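Local structure of response regulator receiver protein (Sinorhizobium medicae, 2RDM) at residues I102-P107 against I114-Q119; E43-G48 against W67-V72. The protein is probably a two-component signalling receiver protein, built on the CheY-like fold and predicted to be switched by phosphorylation of an aspartate. The protein carries 1 engineered substitution. All coordinates share one frame; numbering follows the deposited sequence. Where two conformers were deposited one is given.

Contact 1: residues I102-P107 against I114-Q119; sequences IILEKP and ITAVSQ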
loop_
_atom_site.group_PDB
_atom_site.type_symbol
_atom_site.label_atom_id
_atom_site.label_comp_id
_atom_site.label_asym_id
_atom_site.label_seq_id
_atom_site.Cartn_x
_atom_site.Cartn_y
_atom_site.Cartn_z
ATOM N N ILE A 102 12.484 1.404 -6.514
ATOM C CA ILE A 102 13.066 1.758 -5.215
ATOM C C ILE A 102 14.421 2.408 -5.482
ATOM O O ILE A 102 15.171 1.923 -6.316
ATOM C CB ILE A 102 13.225 0.506 -4.334
ATOM C CG1 ILE A 102 11.839 -0.054 -3.960
ATOM C CG2 ILE A 102 14.042 0.779 -3.078
ATOM C CD1 ILE A 102 11.892 -1.340 -3.140
ATOM N N ILE A 103 14.729 3.513 -4.810
ATOM C CA ILE A 103 16.107 4.012 -4.847
ATOM C C ILE A 103 16.797 3.786 -3.494
ATOM O O ILE A 103 16.215 4.073 -2.439
ATOM C CB ILE A 103 16.221 5.503 -5.331
ATOM C CG1 ILE A 103 17.701 5.917 -5.437
ATOM C CG2 ILE A 103 15.410 6.447 -4.458
ATOM C CD1 ILE A 103 17.966 7.096 -6.346
ATOM N N LEU A 104 18.009 3.245 -3.536
ATOM C CA LEU A 104 18.816 3.050 -2.344
ATOM C C LEU A 104 19.970 4.045 -2.372
ATOM O O LEU A 104 20.748 4.058 -3.315
ATOM C CB LEU A 104 19.354 1.625 -2.305
ATOM C CG LEU A 104 18.357 0.462 -2.406
ATOM C CD1 LEU A 104 19.100 -0.855 -2.326
ATOM C CD2 LEU A 104 17.311 0.547 -1.318
ATOM N N GLU A 105 20.073 4.890 -1.354
ATOM C CA GLU A 105 21.182 5.837 -1.301
ATOM C C GLU A 105 22.218 5.408 -0.274
ATOM O O GLU A 105 21.876 5.042 0.851
ATOM C CB GLU A 105 20.706 7.281 -1.075
ATOM C CG GLU A 105 19.754 7.499 0.099
ATOM C CD GLU A 105 19.251 8.943 0.205
ATOM O OE1 GLU A 105 18.175 9.151 0.813
ATOM O OE2 GLU A 105 19.924 9.868 -0.311
ATOM N N LYS A 106 23.482 5.436 -0.688
ATOM C CA LYS A 106 24.606 5.059 0.167
ATOM C C LYS A 106 24.658 5.939 1.423
ATOM O O LYS A 106 24.446 7.147 1.332
ATOM C CB LYS A 106 25.917 5.134 -0.625
ATOM C CG LYS A 106 25.978 4.134 -1.771
ATOM C CD LYS A 106 27.152 4.413 -2.684
ATOM C CE LYS A 106 27.071 3.581 -3.939
ATOM N NZ LYS A 106 28.044 4.070 -4.947
ATOM N N PRO A 107 24.888 5.328 2.605
ATOM C CA PRO A 107 25.102 3.895 2.797
ATOM C C PRO A 107 23.799 3.103 2.934
ATOM O O PRO A 107 22.808 3.609 3.466
ATOM C CB PRO A 107 25.882 3.839 4.108
ATOM C CG PRO A 107 25.415 5.034 4.871
ATOM C CD PRO A 107 24.960 6.067 3.880
ATOM N N ILE A 114 18.762 -6.739 -0.790
ATOM C CA ILE A 114 18.082 -8.028 -1.016
ATOM C C ILE A 114 16.561 -7.924 -0.804
ATOM O O ILE A 114 15.768 -8.476 -1.588
ATOM C CB ILE A 114 18.692 -9.124 -0.097
ATOM C CG1 ILE A 114 20.145 -9.459 -0.501
ATOM C CG2 ILE A 114 17.850 -10.379 -0.115
ATOM C CD1 ILE A 114 20.382 -9.612 -2.007
ATOM N N THR A 115 16.168 -7.239 0.268
ATOM C CA THR A 115 14.768 -6.957 0.563
ATOM C C THR A 115 14.113 -6.163 -0.566
ATOM O O THR A 115 13.042 -6.513 -1.005
ATOM C CB THR A 115 14.609 -6.225 1.926
ATOM O OG1 THR A 115 15.115 -7.075 2.967
ATOM C CG2 THR A 115 13.150 -5.932 2.196
ATOM N N ALA A 116 14.785 -5.122 -1.059
ATOM C CA ALA A 116 14.258 -4.317 -2.151
ATOM C C ALA A 116 14.024 -5.155 -3.399
ATOM O O ALA A 116 12.944 -5.110 -3.985
ATOM C CB ALA A 116 15.217 -3.161 -2.470
ATOM N N VAL A 117 15.022 -5.945 -3.775
ATOM C CA VAL A 117 14.948 -6.744 -5.004
ATOM C C VAL A 117 13.821 -7.777 -4.876
ATOM O O VAL A 117 12.963 -7.864 -5.759
ATOM C CB VAL A 117 16.322 -7.408 -5.334
ATOM C CG1 VAL A 117 16.210 -8.430 -6.445
ATOM C CG2 VAL A 117 17.330 -6.336 -5.763
ATOM N N SER A 118 13.807 -8.494 -3.754
ATOM C CA SER A 118 12.829 -9.596 -3.518
ATOM C C SER A 118 11.393 -9.096 -3.445
ATOM O O SER A 118 10.472 -9.714 -4.006
ATOM C CB SER A 118 13.177 -10.325 -2.211
ATOM O OG SER A 118 14.521 -10.783 -2.207
ATOM N N GLN A 119 11.192 -7.980 -2.740
ATOM C CA GLN A 119 9.881 -7.354 -2.616
ATOM C C GLN A 119 9.312 -6.943 -3.982
ATOM O O GLN A 119 8.140 -7.150 -4.260
ATOM C CB GLN A 119 10.002 -6.125 -1.701
ATOM C CG GLN A 119 8.752 -5.359 -1.469
ATOM C CD GLN A 119 9.036 -4.123 -0.639
ATOM O OE1 GLN A 119 9.767 -4.188 0.356
ATOM N NE2 GLN A 119 8.480 -2.994 -1.053
#

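Contact 2: residues E43-G48 against W67-V72; sequences EMLKSG and WQVARV. Engineered in segment 43-48: Met44 (natural residue Leu).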
loop_
_atom_site.group_PDB
_atom_site.type_symbol
_atom_site.label_atom_id
_atom_site.label_comp_id
_atom_site.label_asym_id
_atom_site.label_seq_id
_atom_site.Cartn_x
_atom_site.Cartn_y
_atom_site.Cartn_z
ATOM N N GLU A 43 22.172 -2.569 -23.956
ATOM C CA GLU A 43 22.494 -3.587 -24.958
ATOM C C GLU A 43 22.023 -4.971 -24.509
ATOM O O GLU A 43 21.373 -5.682 -25.275
ATOM C CB GLU A 43 23.993 -3.597 -25.255
ATOM C CG GLU A 43 24.402 -4.573 -26.354
ATOM C CD GLU A 43 25.889 -4.511 -26.650
ATOM O OE1 GLU A 43 26.687 -4.833 -25.751
ATOM O OE2 GLU A 43 26.261 -4.137 -27.781
HETATM N N MSE A 44 22.310 -5.302 -23.271
HETATM C CA MSE A 44 21.876 -6.538 -22.719
HETATM C C MSE A 44 20.365 -6.668 -22.661
HETATM O O MSE A 44 19.818 -7.668 -23.039
HETATM C CB MSE A 44 22.526 -6.757 -21.373
HETATM C CG MSE A 44 22.302 -8.082 -20.811
HETATM SE SE MSE A 44 23.283 -9.513 -21.628
HETATM C CE MSE A 44 24.664 -8.527 -22.306
ATOM N N LEU A 45 19.703 -5.633 -22.196
ATOM C CA LEU A 45 18.236 -5.601 -22.164
ATOM C C LEU A 45 17.638 -5.813 -23.552
ATOM O O LEU A 45 16.684 -6.574 -23.709
ATOM C CB LEU A 45 17.730 -4.289 -21.562
ATOM C CG LEU A 45 17.812 -4.206 -20.036
ATOM C CD1 LEU A 45 17.884 -2.769 -19.538
ATOM C CD2 LEU A 45 16.649 -4.939 -19.370
ATOM N N LYS A 46 18.245 -5.183 -24.553
ATOM C CA LYS A 46 17.753 -5.256 -25.932
ATOM C C LYS A 46 18.132 -6.548 -26.662
ATOM O O LYS A 46 17.631 -6.817 -27.752
ATOM C CB LYS A 46 18.237 -4.047 -26.736
ATOM C CG LYS A 46 17.516 -2.752 -26.403
ATOM C CD LYS A 46 18.014 -1.611 -27.280
ATOM C CE LYS A 46 17.278 -0.307 -26.987
ATOM N NZ LYS A 46 15.831 -0.374 -27.329
ATOM N N SER A 47 19.012 -7.347 -26.060
ATOM C CA SER A 47 19.538 -8.553 -26.697
ATOM C C SER A 47 18.537 -9.711 -26.680
ATOM O O SER A 47 18.703 -10.691 -27.409
ATOM C CB SER A 47 20.833 -8.992 -26.013
ATOM O OG SER A 47 20.555 -9.615 -24.768
ATOM N N GLY A 48 17.514 -9.597 -25.838
ATOM C CA GLY A 48 16.539 -10.672 -25.657
ATOM C C GLY A 48 16.899 -11.647 -24.549
ATOM O O GLY A 48 16.194 -12.636 -24.344
ATOM N N TRP A 67 18.767 6.390 -15.178
ATOM C CA TRP A 67 17.364 6.739 -15.429
ATOM C C TRP A 67 16.939 6.196 -16.788
ATOM O O TRP A 67 15.852 5.617 -16.937
ATOM C CB TRP A 67 17.126 8.254 -15.385
ATOM C CG TRP A 67 17.661 8.968 -14.166
ATOM C CD1 TRP A 67 18.551 10.009 -14.150
ATOM C CD2 TRP A 67 17.324 8.709 -12.801
ATOM N NE1 TRP A 67 18.782 10.410 -12.855
ATOM C CE2 TRP A 67 18.035 9.627 -12.010
ATOM C CE3 TRP A 67 16.472 7.796 -12.169
ATOM C CZ2 TRP A 67 17.940 9.645 -10.620
ATOM C CZ3 TRP A 67 16.390 7.802 -10.795
ATOM C CH2 TRP A 67 17.116 8.734 -10.028
ATOM N N GLN A 68 17.833 6.351 -17.763
ATOM C CA GLN A 68 17.564 5.876 -19.111
ATOM C C GLN A 68 17.595 4.353 -19.202
ATOM O O GLN A 68 16.784 3.750 -19.933
ATOM C CB GLN A 68 18.510 6.520 -20.121
ATOM C CG GLN A 68 18.103 6.313 -21.575
ATOM C CD GLN A 68 16.597 6.429 -21.831
ATOM O OE1 GLN A 68 15.954 7.416 -21.468
ATOM N NE2 GLN A 68 16.041 5.424 -22.491
ATOM N N VAL A 69 18.480 3.719 -18.423
ATOM C CA VAL A 69 18.535 2.246 -18.340
ATOM C C VAL A 69 17.175 1.701 -17.909
ATOM O O VAL A 69 16.646 0.762 -18.522
ATOM C CB VAL A 69 19.630 1.729 -17.349
ATOM C CG1 VAL A 69 19.558 0.194 -17.210
ATOM C CG2 VAL A 69 21.013 2.119 -17.832
ATOM N N ALA A 70 16.607 2.314 -16.872
ATOM C CA ALA A 70 15.317 1.861 -16.333
ATOM C C ALA A 70 14.161 2.021 -17.332
ATOM O O ALA A 70 13.271 1.165 -17.402
ATOM C CB ALA A 70 15.021 2.580 -15.021
ATOM N N ARG A 71 14.184 3.102 -18.109
ATOM C CA ARG A 71 13.165 3.350 -19.132
ATOM C C ARG A 71 13.198 2.263 -20.183
ATOM O O ARG A 71 12.149 1.731 -20.547
ATOM C CB ARG A 71 13.338 4.723 -19.779
ATOM C CG ARG A 71 13.188 5.840 -18.786
ATOM C CD ARG A 71 12.827 7.184 -19.412
ATOM N NE ARG A 71 13.258 8.248 -18.508
ATOM C CZ ARG A 71 12.607 8.598 -17.401
ATOM N NH1 ARG A 71 11.462 7.984 -17.066
ATOM N NH2 ARG A 71 13.100 9.563 -16.633
ATOM N N VAL A 72 14.405 1.918 -20.640
ATOM C CA VAL A 72 14.575 0.824 -21.614
ATOM C C VAL A 72 14.065 -0.504 -21.042
ATOM O O VAL A 72 13.295 -1.222 -21.702
ATOM C CB VAL A 72 16.036 0.701 -22.084
ATOM C CG1 VAL A 72 16.204 -0.499 -22.992
ATOM C CG2 VAL A 72 16.451 1.968 -22.823
#

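Contact 1: residues I102-P107 against I114-Q119
Ile102, on the edge strand 102-105, meets Ala116, on helix 110-122, the last of the chain. Strand 102-105 and the helical segment 114-119 run nearly antiparallel (173°), their axes 9.8 Å apart at the closest. This is the connection from the fifth strand to the final helix of a CheY-like fold.

Ile102 does most of the touching with its long branch. CG1 stands anti to the carbonyl carbon (chi1 -67°), and chi2 of 177° extends the branch toward the helix. Its end, CD1, lies 3.8 Å from Ala116 CB and 3.9 Å from Ala116 CA. The short branch approaches the same methyl, with Ile102 CG2 at 4.2 Å from Ala116 CB. Both branches of the isoleucine therefore touch one small side chain. Leu104, two residues on along the strand, adds a looser contact: its CD2 is 4.4 Å from Ala116 CB.

The helix settles one polar group internally. Ser118 N and Ser118 OG both donate to Ile114 O, from opposite faces of its carbonyl plane. The hydroxyl bond is 2.7 Å between Ser118 OG and Ile114 O.

Leu120 and Leu113 of the same helix continue the apolar cover over Ile102 and Leu104. A second subunit also reaches the strand, where its Glu125 accepts a hydrogen bond from Ile103 N.

No hydrogen bond joins the two segments. Strand and helix are therefore held here by buried methyl contacts around Ala116.

Contact 2: residues E43-G48 against W67-V72
Two neighbouring helices on one face of the CheY-like receiver fold, 38-46 and 66-76, meet in this contact. It is apolar, and no hydrogen bond crosses it. Leu45 and Val72 are the nearest residues by backbone, with their CA atoms 7.4 Å apart.

Leu45 is the main side chain from helix 38-46. Its CG stands anti to the carbonyl carbon (chi1 -78°), and the end of the side chain reaches across to helix 66-76. Leu45 CD1 lies 3.9 Å from the backbone atom Val69 O and 4.1 Å from Val69 CG1. The Leu45 and Val69 side chains cross at about a right angle. Closer to its own backbone, Leu45 CB meets Val72 CG1 at 4.3 Å. Ala73 and Ile76 of helix 66-76 and Met80 of a loop also touch Leu45.

Lys46 lies at the exposed border and has more than one position. In the conformer given, its chain is extended through chi3 and bends at chi4. There Lys46 CE comes 4.1 Å from Val72 CG1, so that this branch of Val72 touches both Leu45 and Lys46.

Past the contact, Gly48 has positive phi (91°) as the chain leaves the helix. Just before it, Ser47 N and Ser47 OG both donate to the carbonyl of Met44, an engineered residue present as selenomethionine, with Ser47 OG 2.7 Å from Met44 O.

Overall arrangement
From the N terminus, the chain first reaches contact 2. Helix 38-46 leads through strand 53-57 to helix 66-76, and the contact closes this excursion with 18 residues between its segments. Contact 1 opens only after that, and closes a shorter loop of six residues between strand 102-105 and helix 110-122. The two loops are in series; they neither nest nor cross. The centres of contact 1 and contact 2 are about 19 Å apart. They lie on opposite sides of the chain's centre. Contact 2 joins two helices, whereas contact 1 ties the edge strand to a helix. Their segments still meet: Ile103 CD1, beside contact 1, packs 4.1 Å from Trp67 CH2, beside contact 2.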